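Local coordinates for amine oxidase (Emericella nidulans, PDB 3PGB), which probably oxidises primary amines to aldehydes, using a copper ion and a topaquinone cofactor made from one of its own tyrosines, at residues K61-Y69 / S353-D361; P128-L136 / A147-P155. One frame throughout, in Å; residues are numbered along the deposited sequence. Where two conformers were deposited one is given.

Contact 1 of 2, residues K61-Y69 / S353-D361; sequences KAPKENVWY and SFYIAFNRD
The ring of Tyr355 is the chief bump in this contact, where an irregular N-terminal loop, 61-69, lies against strand 352-359 of the copper amine oxidase enzyme domain. Aromatic packing comes first: the CZ3 edge of Trp68 meets one face of Tyr355 in a T-shaped pair, ring centroids 5.4 Å apart and planes at 66°. Tyr355 CG points away from its own carbonyl carbon (chi1 -69°), which lays the ring along the loop and carries its OH among Ala62, Pro63 and Lys64. Apolar contacts continue along the strand, with Trp68 CB 4.1 Å from Ala357 CB and Tyr69 CE1 4.1 Å from Phe358 CB. Trp68 NE1 is hydrogen-bonded to Tyr378 OH, and Phe367 stacks on the indole. The polar grip centres on Asn66, whose OD1 closes an Asx turn by accepting from Trp68 N in the carbonyl plane (3.1 Å); Tyr69 N approaches the same oxygen from above that plane. These two bonds fix the amide's rotation, and ND2 is thereby directed at the strand, with a second acceptor in Arg344 O. On the strand the N-H of Asn66 ND2 reaches Ile356 O at 3.0 Å with an angle of 159°.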
loop_
_atom_site.group_PDB
_atom_site.type_symbol
_atom_site.label_atom_id
_atom_site.label_comp_id
_atom_site.label_asym_id
_atom_site.label_seq_id
_atom_site.Cartn_x
_atom_site.Cartn_y
_atom_site.Cartn_z
ATOM N N LYS A 61 -23.164 -12.182 -23.917
ATOM C CA LYS A 61 -23.432 -13.532 -23.441
ATOM C C LYS A 61 -22.124 -14.292 -23.247
ATOM O O LYS A 61 -21.327 -14.430 -24.182
ATOM C CB LYS A 61 -24.398 -14.263 -24.378
ATOM C CG LYS A 61 -25.859 -13.865 -24.106
ATOM C CD LYS A 61 -26.876 -14.628 -24.954
ATOM C CE LYS A 61 -28.300 -14.133 -24.665
ATOM N NZ LYS A 61 -29.355 -14.937 -25.363
ATOM N N ALA A 62 -21.905 -14.766 -22.021
ATOM C CA ALA A 62 -20.695 -15.516 -21.681
ATOM C C ALA A 62 -20.559 -16.717 -22.608
ATOM O O ALA A 62 -21.569 -17.310 -22.990
ATOM C CB ALA A 62 -20.741 -15.973 -20.230
ATOM N N PRO A 63 -19.316 -17.075 -22.984
ATOM C CA PRO A 63 -19.105 -18.212 -23.896
ATOM C C PRO A 63 -19.543 -19.564 -23.328
ATOM O O PRO A 63 -19.852 -20.478 -24.091
ATOM C CB PRO A 63 -17.588 -18.196 -24.144
ATOM C CG PRO A 63 -17.021 -17.434 -23.024
ATOM C CD PRO A 63 -18.046 -16.421 -22.626
ATOM N N LYS A 64 -19.567 -19.684 -22.005
ATOM C CA LYS A 64 -19.969 -20.918 -21.338
ATOM C C LYS A 64 -20.954 -20.616 -20.216
ATOM O O LYS A 64 -21.055 -19.471 -19.774
ATOM C CB LYS A 64 -18.733 -21.599 -20.755
ATOM C CG LYS A 64 -17.678 -21.955 -21.781
ATOM C CD LYS A 64 -18.125 -23.120 -22.670
ATOM C CE LYS A 64 -17.081 -23.429 -23.739
ATOM N NZ LYS A 64 -17.508 -24.526 -24.648
ATOM N N GLU A 65 -21.690 -21.633 -19.768
ATOM C CA GLU A 65 -22.540 -21.458 -18.596
ATOM C C GLU A 65 -21.660 -21.222 -17.371
ATOM O O GLU A 65 -20.489 -21.604 -17.345
ATOM C CB GLU A 65 -23.466 -22.660 -18.389
ATOM C CG GLU A 65 -24.654 -22.691 -19.352
ATOM C CD GLU A 65 -25.654 -21.567 -19.104
ATOM O OE1 GLU A 65 -25.597 -20.937 -18.020
ATOM O OE2 GLU A 65 -26.502 -21.320 -19.990
ATOM N N ASN A 66 -22.221 -20.553 -16.368
ATOM C CA ASN A 66 -21.496 -20.311 -15.124
ATOM C C ASN A 66 -21.754 -21.499 -14.200
ATOM O O ASN A 66 -22.773 -21.571 -13.513
ATOM C CB ASN A 66 -21.926 -18.985 -14.490
ATOM C CG ASN A 66 -21.130 -18.636 -13.237
ATOM O OD1 ASN A 66 -20.640 -19.508 -12.525
ATOM N ND2 ASN A 66 -21.023 -17.348 -12.955
ATOM N N VAL A 67 -20.810 -22.431 -14.198
ATOM C CA VAL A 67 -20.963 -23.694 -13.498
ATOM C C VAL A 67 -20.674 -23.600 -11.988
ATOM O O VAL A 67 -20.792 -24.608 -11.281
ATOM C CB VAL A 67 -20.056 -24.780 -14.130
ATOM C CG1 VAL A 67 -20.351 -24.924 -15.612
ATOM C CG2 VAL A 67 -18.581 -24.459 -13.905
ATOM N N TRP A 68 -20.310 -22.408 -11.502
ATOM C CA TRP A 68 -19.924 -22.207 -10.101
ATOM C C TRP A 68 -20.853 -21.309 -9.269
ATOM O O TRP A 68 -20.882 -21.434 -8.043
ATOM C CB TRP A 68 -18.532 -21.581 -10.017
ATOM C CG TRP A 68 -17.473 -22.226 -10.844
ATOM C CD1 TRP A 68 -16.698 -23.292 -10.498
ATOM C CD2 TRP A 68 -17.037 -21.813 -12.140
ATOM N NE1 TRP A 68 -15.817 -23.579 -11.508
ATOM C CE2 TRP A 68 -16.003 -22.683 -12.527
ATOM C CE3 TRP A 68 -17.426 -20.793 -13.015
ATOM C CZ2 TRP A 68 -15.349 -22.566 -13.752
ATOM C CZ3 TRP A 68 -16.780 -20.675 -14.229
ATOM C CH2 TRP A 68 -15.751 -21.556 -14.587
ATOM N N TYR A 69 -21.583 -20.397 -9.907
ATOM C CA TYR A 69 -22.223 -19.290 -9.177
ATOM C C TYR A 69 -23.104 -19.729 -8.010
ATOM O O TYR A 69 -22.945 -19.246 -6.893
ATOM C CB TYR A 69 -23.033 -18.384 -10.117
ATOM C CG TYR A 69 -23.709 -17.240 -9.391
ATOM C CD1 TYR A 69 -22.992 -16.113 -9.011
ATOM C CD2 TYR A 69 -25.058 -17.294 -9.065
ATOM C CE1 TYR A 69 -23.595 -15.068 -8.339
ATOM C CE2 TYR A 69 -25.675 -16.245 -8.386
ATOM C CZ TYR A 69 -24.937 -15.137 -8.029
ATOM O OH TYR A 69 -25.532 -14.095 -7.361
ATOM N N SER A 353 -11.319 -10.862 -18.293
ATOM C CA SER A 353 -12.654 -11.443 -18.143
ATOM C C SER A 353 -12.653 -12.405 -16.973
ATOM O O SER A 353 -11.602 -12.953 -16.623
ATOM C CB SER A 353 -13.094 -12.171 -19.418
ATOM O OG SER A 353 -12.311 -13.330 -19.651
ATOM N N PHE A 354 -13.823 -12.610 -16.371
ATOM C CA PHE A 354 -13.955 -13.562 -15.273
ATOM C C PHE A 354 -15.415 -13.853 -14.961
ATOM O O PHE A 354 -16.303 -13.099 -15.365
ATOM C CB PHE A 354 -13.254 -13.035 -14.017
ATOM C CG PHE A 354 -13.778 -11.712 -13.530
ATOM C CD1 PHE A 354 -13.192 -10.533 -13.934
ATOM C CD2 PHE A 354 -14.861 -11.656 -12.663
ATOM C CE1 PHE A 354 -13.670 -9.313 -13.487
ATOM C CE2 PHE A 354 -15.351 -10.437 -12.210
ATOM C CZ PHE A 354 -14.749 -9.263 -12.619
ATOM N N TYR A 355 -15.647 -14.948 -14.238
ATOM C CA TYR A 355 -16.978 -15.294 -13.737
ATOM C C TYR A 355 -17.069 -14.984 -12.251
ATOM O O TYR A 355 -16.102 -15.152 -11.515
ATOM C CB TYR A 355 -17.274 -16.780 -13.944
ATOM C CG TYR A 355 -17.463 -17.207 -15.385
ATOM C CD1 TYR A 355 -16.374 -17.374 -16.225
ATOM C CD2 TYR A 355 -18.723 -17.468 -15.894
ATOM C CE1 TYR A 355 -16.531 -17.781 -17.543
ATOM C CE2 TYR A 355 -18.900 -17.874 -17.213
ATOM C CZ TYR A 355 -17.800 -18.032 -18.036
ATOM O OH TYR A 355 -17.973 -18.431 -19.349
ATOM N N ILE A 356 -18.243 -14.547 -11.822
ATOM C CA ILE A 356 -18.532 -14.278 -10.419
ATOM C C ILE A 356 -19.228 -15.493 -9.810
ATOM O O ILE A 356 -20.128 -16.076 -10.412
ATOM C CB ILE A 356 -19.439 -13.031 -10.285
ATOM C CG1 ILE A 356 -18.680 -11.778 -10.735
ATOM C CG2 ILE A 356 -19.954 -12.852 -8.861
ATOM C CD1 ILE A 356 -19.571 -10.548 -10.854
ATOM N N ALA A 357 -18.783 -15.882 -8.620
ATOM C CA ALA A 357 -19.437 -16.928 -7.837
ATOM C C ALA A 357 -19.683 -16.405 -6.434
ATOM O O ALA A 357 -19.042 -15.447 -6.006
ATOM C CB ALA A 357 -18.586 -18.172 -7.799
ATOM N N PHE A 358 -20.616 -17.026 -5.721
ATOM C CA PHE A 358 -20.999 -16.542 -4.398
ATOM C C PHE A 358 -21.619 -17.638 -3.540
ATOM O O PHE A 358 -22.582 -18.275 -3.957
ATOM C CB PHE A 358 -21.994 -15.390 -4.546
ATOM C CG PHE A 358 -22.156 -14.562 -3.307
ATOM C CD1 PHE A 358 -23.144 -14.854 -2.384
ATOM C CD2 PHE A 358 -21.326 -13.483 -3.074
ATOM C CE1 PHE A 358 -23.296 -14.084 -1.238
ATOM C CE2 PHE A 358 -21.470 -12.709 -1.935
ATOM C CZ PHE A 358 -22.460 -13.004 -1.019
ATOM N N ASN A 359 -21.078 -17.853 -2.344
ATOM C CA ASN A 359 -21.670 -18.811 -1.404
ATOM C C ASN A 359 -21.875 -18.237 -0.006
ATOM O O ASN A 359 -21.475 -17.110 0.277
ATOM C CB ASN A 359 -20.870 -20.125 -1.364
ATOM C CG ASN A 359 -19.450 -19.948 -0.875
ATOM O OD1 ASN A 359 -19.136 -19.021 -0.121
ATOM N ND2 ASN A 359 -18.578 -20.854 -1.298
ATOM N N ARG A 360 -22.541 -19.019 0.840
ATOM C CA ARG A 360 -22.820 -18.663 2.234
ATOM C C ARG A 360 -21.540 -18.555 3.071
ATOM O O ARG A 360 -21.402 -17.645 3.879
ATOM C CB ARG A 360 -23.829 -19.680 2.834
ATOM C CG ARG A 360 -23.556 -20.246 4.252
ATOM C CD ARG A 360 -23.857 -19.253 5.336
ATOM N NE ARG A 360 -24.151 -19.844 6.649
ATOM C CZ ARG A 360 -23.250 -20.334 7.501
ATOM N NH1 ARG A 360 -21.959 -20.389 7.202
ATOM N NH2 ARG A 360 -23.655 -20.798 8.673
ATOM N N ASP A 361 -20.599 -19.469 2.871
ATOM C CA ASP A 361 -19.418 -19.538 3.736
ATOM C C ASP A 361 -18.474 -18.353 3.550
ATOM O O ASP A 361 -18.153 -17.663 4.520
ATOM C CB ASP A 361 -18.644 -20.836 3.508
ATOM C CG ASP A 361 -19.445 -22.078 3.865
ATOM O OD1 ASP A 361 -20.459 -21.968 4.596
ATOM O OD2 ASP A 361 -19.037 -23.179 3.414
#

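Contact 2 of 2, residues P128-L136 / A147-P155; sequences PTRHAHVRL and ADILVGPLP
Val134 and Ile149 run abreast and interlock on the apolar face of two antiparallel strands: Val134 CB sits 3.7 Å from Ile149 CG1. That branch of Ile149 stands between its backbone N and carbonyl carbon (chi1 63°), which turns CD1 along the sheet to meet Leu136 CD1 at 3.8 Å, the two side chains set nearly perpendicular. The CG2 methyl of Val134 touches CG2 of Val151, while the small methyls of Ala132 and Ala147 fit low beside Val151 and Leu136. Helix 73-84 covers this face, pressing Val79 and Leu83 on Val134. The reverse face is mixed. At one end His133 holds CG anti to its backbone N (chi1 170°), which swings the ring across to the neighbouring strand, where NE2 hydrogen-bonds Asp148 OD2 at 2.8 Å. Arg135 runs alongside the same oxygen, NE at 3.5 Å, and its NH2 forms a salt bridge with Asp361. Further along, Leu150 lays CD2 3.3 Å from Ala132 O. The His131 ring occupies the hollow beside Gly152, which has no side chain (ND1 to CA 3.7 Å). Near the strand ends Leu154 CB rests against Arg130 CB, Thr129 CG2 packs on Pro153 CB (3.6 Å), and a water joins Arg130 N to Leu154 O. Paired backbone bonds, such as Ile149 N to Val134 O at 2.9 Å, complete a beta hairpin within a larger antiparallel sheet, covered on its apolar face by helix 73-84.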
loop_
_atom_site.group_PDB
_atom_site.type_symbol
_atom_site.label_atom_id
_atom_site.label_comp_id
_atom_site.label_asym_id
_atom_site.label_seq_id
_atom_site.Cartn_x
_atom_site.Cartn_y
_atom_site.Cartn_z
ATOM N N PRO A 128 -20.863 -29.642 -16.778
ATOM C CA PRO A 128 -20.959 -30.559 -15.639
ATOM C C PRO A 128 -22.371 -30.695 -15.069
ATOM O O PRO A 128 -23.094 -29.708 -14.956
ATOM C CB PRO A 128 -20.011 -29.937 -14.609
ATOM C CG PRO A 128 -19.013 -29.186 -15.423
ATOM C CD PRO A 128 -19.766 -28.668 -16.608
ATOM N N THR A 129 -22.755 -31.919 -14.730
ATOM C CA THR A 129 -24.059 -32.167 -14.137
ATOM C C THR A 129 -24.086 -31.467 -12.795
ATOM O O THR A 129 -23.122 -31.539 -12.034
ATOM C CB THR A 129 -24.327 -33.678 -13.939
ATOM O OG1 THR A 129 -24.280 -34.347 -15.207
ATOM C CG2 THR A 129 -25.692 -33.908 -13.291
ATOM N N ARG A 130 -25.179 -30.773 -12.513
ATOM C CA ARG A 130 -25.278 -30.013 -11.280
ATOM C C ARG A 130 -25.665 -30.929 -10.139
ATOM O O ARG A 130 -26.482 -31.830 -10.322
ATOM C CB ARG A 130 -26.316 -28.899 -11.391
ATOM C CG ARG A 130 -26.195 -28.039 -12.639
ATOM C CD ARG A 130 -26.861 -26.684 -12.438
ATOM N NE ARG A 130 -25.855 -25.662 -12.179
ATOM C CZ ARG A 130 -26.060 -24.524 -11.525
ATOM N NH1 ARG A 130 -27.256 -24.215 -11.026
ATOM N NH2 ARG A 130 -25.037 -23.690 -11.365
ATOM N N HIS A 131 -25.067 -30.688 -8.971
ATOM C CA HIS A 131 -25.466 -31.337 -7.721
ATOM C C HIS A 131 -25.550 -30.286 -6.633
ATOM O O HIS A 131 -24.818 -29.294 -6.664
ATOM C CB HIS A 131 -24.455 -32.402 -7.298
ATOM C CG HIS A 131 -24.165 -33.413 -8.358
ATOM N ND1 HIS A 131 -24.821 -34.623 -8.432
ATOM C CD2 HIS A 131 -23.289 -33.395 -9.391
ATOM C CE1 HIS A 131 -24.364 -35.304 -9.467
ATOM N NE2 HIS A 131 -23.433 -34.582 -10.065
ATOM N N ALA A 132 -26.438 -30.509 -5.671
ATOM C CA ALA A 132 -26.545 -29.630 -4.515
ATOM C C ALA A 132 -25.659 -30.152 -3.383
ATOM O O ALA A 132 -25.494 -31.359 -3.214
ATOM C CB ALA A 132 -27.994 -29.521 -4.054
ATOM N N HIS A 133 -25.063 -29.223 -2.645
ATOM C CA HIS A 133 -24.419 -29.515 -1.375
ATOM C C HIS A 133 -25.411 -29.108 -0.288
ATOM O O HIS A 133 -25.897 -27.976 -0.275
ATOM C CB HIS A 133 -23.099 -28.747 -1.253
ATOM C CG HIS A 133 -22.490 -28.792 0.116
ATOM N ND1 HIS A 133 -21.882 -27.698 0.693
ATOM C CD2 HIS A 133 -22.406 -29.793 1.025
ATOM C CE1 HIS A 133 -21.447 -28.024 1.898
ATOM N NE2 HIS A 133 -21.751 -29.290 2.123
ATOM N N VAL A 134 -25.745 -30.045 0.594
ATOM C CA VAL A 134 -26.686 -29.773 1.673
ATOM C C VAL A 134 -26.030 -30.050 3.019
ATOM O O VAL A 134 -25.228 -30.976 3.146
ATOM C CB VAL A 134 -27.977 -30.602 1.519
ATOM C CG1 VAL A 134 -28.894 -30.413 2.728
ATOM C CG2 VAL A 134 -28.703 -30.214 0.244
ATOM N N ARG A 135 -26.353 -29.214 4.003
ATOM C CA ARG A 135 -25.918 -29.401 5.382
ATOM C C ARG A 135 -27.115 -29.545 6.294
ATOM O O ARG A 135 -28.035 -28.724 6.257
ATOM C CB ARG A 135 -25.103 -28.214 5.874
ATOM C CG ARG A 135 -23.709 -28.162 5.319
ATOM C CD ARG A 135 -22.736 -27.514 6.288
ATOM N NE ARG A 135 -21.869 -26.576 5.585
ATOM C CZ ARG A 135 -21.979 -25.251 5.619
ATOM N NH1 ARG A 135 -22.911 -24.644 6.354
ATOM N NH2 ARG A 135 -21.129 -24.519 4.912
ATOM N N LEU A 136 -27.080 -30.572 7.135
ATOM C CA LEU A 136 -28.155 -30.826 8.073
ATOM C C LEU A 136 -27.659 -30.593 9.487
ATOM O O LEU A 136 -26.553 -31.000 9.834
ATOM C CB LEU A 136 -28.661 -32.262 7.915
ATOM C CG LEU A 136 -29.111 -32.646 6.501
ATOM C CD1 LEU A 136 -29.313 -34.156 6.377
ATOM C CD2 LEU A 136 -30.373 -31.886 6.124
ATOM N N ALA A 147 -24.121 -32.449 9.191
ATOM C CA ALA A 147 -23.944 -33.470 8.165
ATOM C C ALA A 147 -23.862 -32.864 6.762
ATOM O O ALA A 147 -24.851 -32.336 6.254
ATOM C CB ALA A 147 -25.082 -34.484 8.240
ATOM N N ASP A 148 -22.680 -32.949 6.150
ATOM C CA ASP A 148 -22.496 -32.583 4.749
ATOM C C ASP A 148 -22.922 -33.744 3.843
ATOM O O ASP A 148 -22.388 -34.853 3.953
ATOM C CB ASP A 148 -21.026 -32.233 4.467
ATOM C CG ASP A 148 -20.593 -30.927 5.110
ATOM O OD1 ASP A 148 -19.659 -30.951 5.942
ATOM O OD2 ASP A 148 -21.166 -29.869 4.774
ATOM N N ILE A 149 -23.873 -33.485 2.943
ATOM C CA ILE A 149 -24.345 -34.500 1.982
ATOM C C ILE A 149 -24.400 -33.928 0.553
ATOM O O ILE A 149 -24.330 -32.715 0.369
ATOM C CB ILE A 149 -25.737 -35.073 2.392
ATOM C CG1 ILE A 149 -26.811 -33.984 2.378
ATOM C CG2 ILE A 149 -25.675 -35.680 3.779
ATOM C CD1 ILE A 149 -28.200 -34.483 2.719
ATOM N N LEU A 150 -24.510 -34.808 -0.443
ATOM C CA LEU A 150 -24.698 -34.403 -1.843
ATOM C C LEU A 150 -26.080 -34.815 -2.323
ATOM O O LEU A 150 -26.456 -35.981 -2.185
ATOM C CB LEU A 150 -23.669 -35.064 -2.760
ATOM C CG LEU A 150 -22.359 -34.350 -3.091
ATOM C CD1 LEU A 150 -21.708 -35.033 -4.298
ATOM C CD2 LEU A 150 -22.558 -32.867 -3.363
ATOM N N VAL A 151 -26.822 -33.872 -2.902
ATOM C CA VAL A 151 -28.129 -34.168 -3.481
ATOM C C VAL A 151 -28.085 -33.952 -4.992
ATOM O O VAL A 151 -27.838 -32.838 -5.466
ATOM C CB VAL A 151 -29.232 -33.303 -2.863
ATOM C CG1 VAL A 151 -30.563 -33.554 -3.565
ATOM C CG2 VAL A 151 -29.346 -33.583 -1.364
ATOM N N GLY A 152 -28.316 -35.024 -5.743
ATOM C CA GLY A 152 -28.283 -34.954 -7.195
ATOM C C GLY A 152 -28.550 -36.291 -7.858
ATOM O O GLY A 152 -28.738 -37.291 -7.170
ATOM N N PRO A 153 -28.563 -36.320 -9.206
ATOM C CA PRO A 153 -28.332 -35.170 -10.088
ATOM C C PRO A 153 -29.508 -34.209 -10.121
ATOM O O PRO A 153 -30.638 -34.590 -9.794
ATOM C CB PRO A 153 -28.151 -35.809 -11.475
ATOM C CG PRO A 153 -28.071 -37.290 -11.247
ATOM C CD PRO A 153 -28.835 -37.538 -9.988
ATOM N N LEU A 154 -29.230 -32.966 -10.501
ATOM C CA LEU A 154 -30.273 -31.987 -10.776
ATOM C C LEU A 154 -30.479 -31.927 -12.293
ATOM O O LEU A 154 -29.573 -32.272 -13.050
ATOM C CB LEU A 154 -29.896 -30.609 -10.216
ATOM C CG LEU A 154 -29.658 -30.496 -8.704
ATOM C CD1 LEU A 154 -29.539 -29.034 -8.285
ATOM C CD2 LEU A 154 -30.759 -31.173 -7.910
ATOM N N PRO A 155 -31.676 -31.518 -12.748
ATOM C CA PRO A 155 -32.860 -31.135 -11.962
ATOM C C PRO A 155 -33.416 -32.287 -11.126
ATOM O O PRO A 155 -33.180 -33.450 -11.449
ATOM C CB PRO A 155 -33.885 -30.718 -13.032
ATOM C CG PRO A 155 -33.111 -30.592 -14.312
ATOM C CD PRO A 155 -31.945 -31.503 -14.195
HETATM O O HOH W 1 -27.468 -30.794 -14.415
#

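Contact 1 and contact 2 have centres about 18 Å apart, on the same side of the chain's centre. Along the chain, 61-69 comes first, then the hairpin segments 128-136 and 147-155, and lastly 353-361, so contact 2 falls wholly between the two halves of contact 1. Contact 2 holds together a hairpin of a small antiparallel sheet that includes strands 102-110, 131-138 and 145-152, whereas contact 1 brings the loop before helix 73-84 onto strand 352-359 of the enzyme domain. They meet directly: the salt bridge between them ties Arg135 of the hairpin to the turn after strand 352-359, and Val67 packs on Pro128.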